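Long-range contact in Glyco_hydro_cc domain-containing protein (PDB 6UAV), which probably hydrolyses internal beta-1,3 linkages of glucans as an endo-glucanase of glycoside hydrolase family 128, subgroup II: residues A[25-30]-A[222-227]. Numbering follows the deposited sequence.
Sequences MSWWYN and RYAWFT
Arg222 lays its side chain along one face of the Trp27 indole, guanidinium plane 9° from the ring plane and the two centres 4.0 Å apart. The stack begins at the aliphatic part: Arg222 CD stands 3.6 Å from the centroid of the five-membered ring, almost on its normal, a CH-pi contact. Farther out, Arg222 NE passes 3.4 Å from Trp27 CD1, and Arg222 NH1 runs past the indole rim to lie 3.4 Å from Trp27 CB. Arg222 can cover this length because its chain is extended from CG to NE, with CG anti to the carbonyl carbon (chi1 -86°). Trp27 CG takes the crowded place between backbone N and carbonyl carbon, and with this torsion the indole presents a face to Arg222. The indole also meets the backbone of strand 220-225: its N-H makes a weak, strongly bent hydrogen bond to the carbonyl of Tyr223 (Trp27 NE1 to Tyr223 O 3.3 Å, 121° at the hydrogen), while a stronger polar partner of this side chain is Lys5. Beyond that carbonyl, the methyl of Ala224 packs against the benzo part, with Trp27 CZ2 3.7 Å from Ala224 CB, and against the ring edge of Tyr29, whose CE1 is 4.0 Å from the same CB. Strands 27-29 and 220-225 are the second and eighth of the TIM barrel, separated in the sheet by strand 6-9, so the side chains meet across the barrel interior. A salt bridge from Arg222 NH2 to Asp51 and a hydrogen bond from Tyr29 OH to the carbonyl of Thr183 tie the cluster to strands 51-56 and 180-185. The Asp51 carboxylate would offset the buried positive charge, and the flat indole stack is consistent with cation-pi stabilisation and a firmly protonated guanidinium.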
loop_
_atom_site.group_PDB
_atom_site.type_symbol
_atom_site.label_atom_id
_atom_site.label_comp_id
_atom_site.label_asym_id
_atom_site.label_seq_id
_atom_site.Cartn_x
_atom_site.Cartn_y
_atom_site.Cartn_z
ATOM N N MET A 25 4.170 -2.692 14.449
ATOM C CA MET A 25 3.483 -2.796 13.147
ATOM C C MET A 25 2.038 -3.210 13.410
ATOM O O MET A 25 1.876 -4.255 14.096
ATOM C CB MET A 25 4.135 -3.882 12.283
ATOM C CG MET A 25 3.460 -4.061 10.957
ATOM S SD MET A 25 3.973 -5.531 9.948
ATOM C CE MET A 25 3.089 -6.845 10.783
ATOM N N SER A 26 1.053 -2.490 12.870
ATOM C CA SER A 26 -0.384 -2.819 12.991
ATOM C C SER A 26 -0.855 -3.683 11.827
ATOM O O SER A 26 -1.802 -4.448 12.036
ATOM C CB SER A 26 -1.148 -1.565 13.138
ATOM O OG SER A 26 -0.967 -1.145 14.473
ATOM N N TRP A 27 -0.248 -3.597 10.634
ATOM C CA TRP A 27 -0.854 -4.325 9.499
ATOM C C TRP A 27 0.173 -4.637 8.426
ATOM O O TRP A 27 1.264 -4.054 8.419
ATOM C CB TRP A 27 -2.022 -3.508 8.920
ATOM C CG TRP A 27 -1.580 -2.277 8.191
ATOM C CD1 TRP A 27 -1.096 -1.120 8.744
ATOM C CD2 TRP A 27 -1.443 -2.113 6.767
ATOM N NE1 TRP A 27 -0.714 -0.234 7.770
ATOM C CE2 TRP A 27 -0.929 -0.819 6.544
ATOM C CE3 TRP A 27 -1.737 -2.919 5.676
ATOM C CZ2 TRP A 27 -0.774 -0.317 5.258
ATOM C CZ3 TRP A 27 -1.580 -2.412 4.417
ATOM C CH2 TRP A 27 -1.067 -1.150 4.204
ATOM N N TRP A 28 -0.195 -5.527 7.551
ATOM C CA TRP A 28 0.624 -5.794 6.355
ATOM C C TRP A 28 -0.258 -6.184 5.196
ATOM O O TRP A 28 -1.437 -6.473 5.377
ATOM C CB TRP A 28 1.676 -6.886 6.612
ATOM C CG TRP A 28 1.243 -8.325 6.446
ATOM C CD1 TRP A 28 1.518 -9.109 5.367
ATOM C CD2 TRP A 28 0.494 -9.153 7.339
ATOM N NE1 TRP A 28 1.046 -10.374 5.541
ATOM C CE2 TRP A 28 0.416 -10.440 6.755
ATOM C CE3 TRP A 28 -0.082 -8.944 8.605
ATOM C CZ2 TRP A 28 -0.241 -11.503 7.369
ATOM C CZ3 TRP A 28 -0.688 -10.020 9.213
ATOM C CH2 TRP A 28 -0.813 -11.253 8.587
ATOM N N TYR A 29 0.349 -6.267 4.015
ATOM C CA TYR A 29 -0.369 -6.813 2.859
ATOM C C TYR A 29 0.696 -7.401 1.969
ATOM O O TYR A 29 1.868 -7.131 2.216
ATOM C CB TYR A 29 -1.224 -5.728 2.185
ATOM C CG TYR A 29 -0.422 -4.791 1.325
ATOM C CD1 TYR A 29 0.378 -3.792 1.878
ATOM C CD2 TYR A 29 -0.468 -4.910 -0.042
ATOM C CE1 TYR A 29 1.096 -2.928 1.070
ATOM C CE2 TYR A 29 0.245 -4.068 -0.851
ATOM C CZ TYR A 29 1.050 -3.076 -0.295
ATOM O OH TYR A 29 1.741 -2.227 -1.104
ATOM N N ASN A 30 0.276 -8.177 0.994
ATOM C CA ASN A 30 1.213 -8.981 0.175
ATOM C C ASN A 30 0.824 -8.922 -1.294
ATOM O O ASN A 30 1.250 -9.812 -2.013
ATOM C CB ASN A 30 1.304 -10.430 0.659
ATOM C CG ASN A 30 0.018 -11.194 0.421
ATOM O OD1 ASN A 30 -0.964 -10.603 -0.060
ATOM N ND2 ASN A 30 0.051 -12.487 0.711
ATOM N N ARG A 222 -3.158 5.028 6.638
ATOM C CA ARG A 222 -2.228 3.910 6.827
ATOM C C ARG A 222 -1.082 4.087 5.830
ATOM O O ARG A 222 -1.240 4.800 4.779
ATOM C CB ARG A 222 -2.908 2.547 6.650
ATOM C CG ARG A 222 -3.576 2.018 7.915
ATOM C CD ARG A 222 -4.131 0.608 7.902
ATOM N NE ARG A 222 -4.258 0.071 9.262
ATOM C CZ ARG A 222 -4.673 -1.162 9.549
ATOM N NH1 ARG A 222 -5.072 -1.973 8.576
ATOM N NH2 ARG A 222 -4.646 -1.581 10.802
ATOM N N TYR A 223 0.057 3.560 6.207
ATOM C CA TYR A 223 1.219 3.505 5.311
ATOM C C TYR A 223 1.917 2.167 5.503
ATOM O O TYR A 223 1.792 1.553 6.533
ATOM C CB TYR A 223 2.180 4.687 5.535
ATOM C CG TYR A 223 2.638 4.891 6.956
ATOM C CD1 TYR A 223 3.656 4.126 7.494
ATOM C CD2 TYR A 223 2.017 5.788 7.786
ATOM C CE1 TYR A 223 4.138 4.324 8.771
ATOM C CE2 TYR A 223 2.426 5.942 9.100
ATOM C CZ TYR A 223 3.447 5.168 9.614
ATOM O OH TYR A 223 3.878 5.256 10.905
ATOM N N ALA A 224 2.713 1.813 4.507
ATOM C CA ALA A 224 3.452 0.566 4.552
ATOM C C ALA A 224 4.819 0.757 3.933
ATOM O O ALA A 224 4.931 1.128 2.757
ATOM C CB ALA A 224 2.682 -0.479 3.824
ATOM N N TRP A 225 5.812 0.439 4.748
ATOM C CA TRP A 225 7.220 0.517 4.319
ATOM C C TRP A 225 7.541 -0.616 3.346
ATOM O O TRP A 225 7.192 -1.811 3.614
ATOM C CB TRP A 225 8.153 0.515 5.539
ATOM C CG TRP A 225 9.599 0.657 5.190
ATOM C CD1 TRP A 225 10.509 -0.325 4.934
ATOM C CD2 TRP A 225 10.280 1.898 4.985
ATOM N NE1 TRP A 225 11.726 0.217 4.611
ATOM C CE2 TRP A 225 11.617 1.593 4.660
ATOM C CE3 TRP A 225 9.892 3.229 5.120
ATOM C CZ2 TRP A 225 12.538 2.590 4.335
ATOM C CZ3 TRP A 225 10.831 4.214 4.892
ATOM C CH2 TRP A 225 12.123 3.896 4.481
ATOM N N PHE A 226 8.337 -0.302 2.337
ATOM C CA PHE A 226 8.907 -1.306 1.414
ATOM C C PHE A 226 10.380 -1.505 1.803
ATOM O O PHE A 226 11.158 -0.573 1.615
ATOM C CB PHE A 226 8.758 -0.872 -0.040
ATOM C CG PHE A 226 9.073 -1.987 -0.981
ATOM C CD1 PHE A 226 10.382 -2.216 -1.332
ATOM C CD2 PHE A 226 8.112 -2.900 -1.380
ATOM C CE1 PHE A 226 10.725 -3.272 -2.140
ATOM C CE2 PHE A 226 8.433 -3.960 -2.202
ATOM C CZ PHE A 226 9.742 -4.121 -2.587
ATOM N N THR A 227 10.773 -2.662 2.372
ATOM C CA THR A 227 9.989 -3.885 2.564
ATOM C C THR A 227 10.591 -4.748 3.680
ATOM O O THR A 227 11.507 -4.291 4.401
ATOM C CB THR A 227 9.957 -4.721 1.274
ATOM O OG1 THR A 227 9.125 -5.887 1.364
ATOM C CG2 THR A 227 11.354 -5.144 0.851
#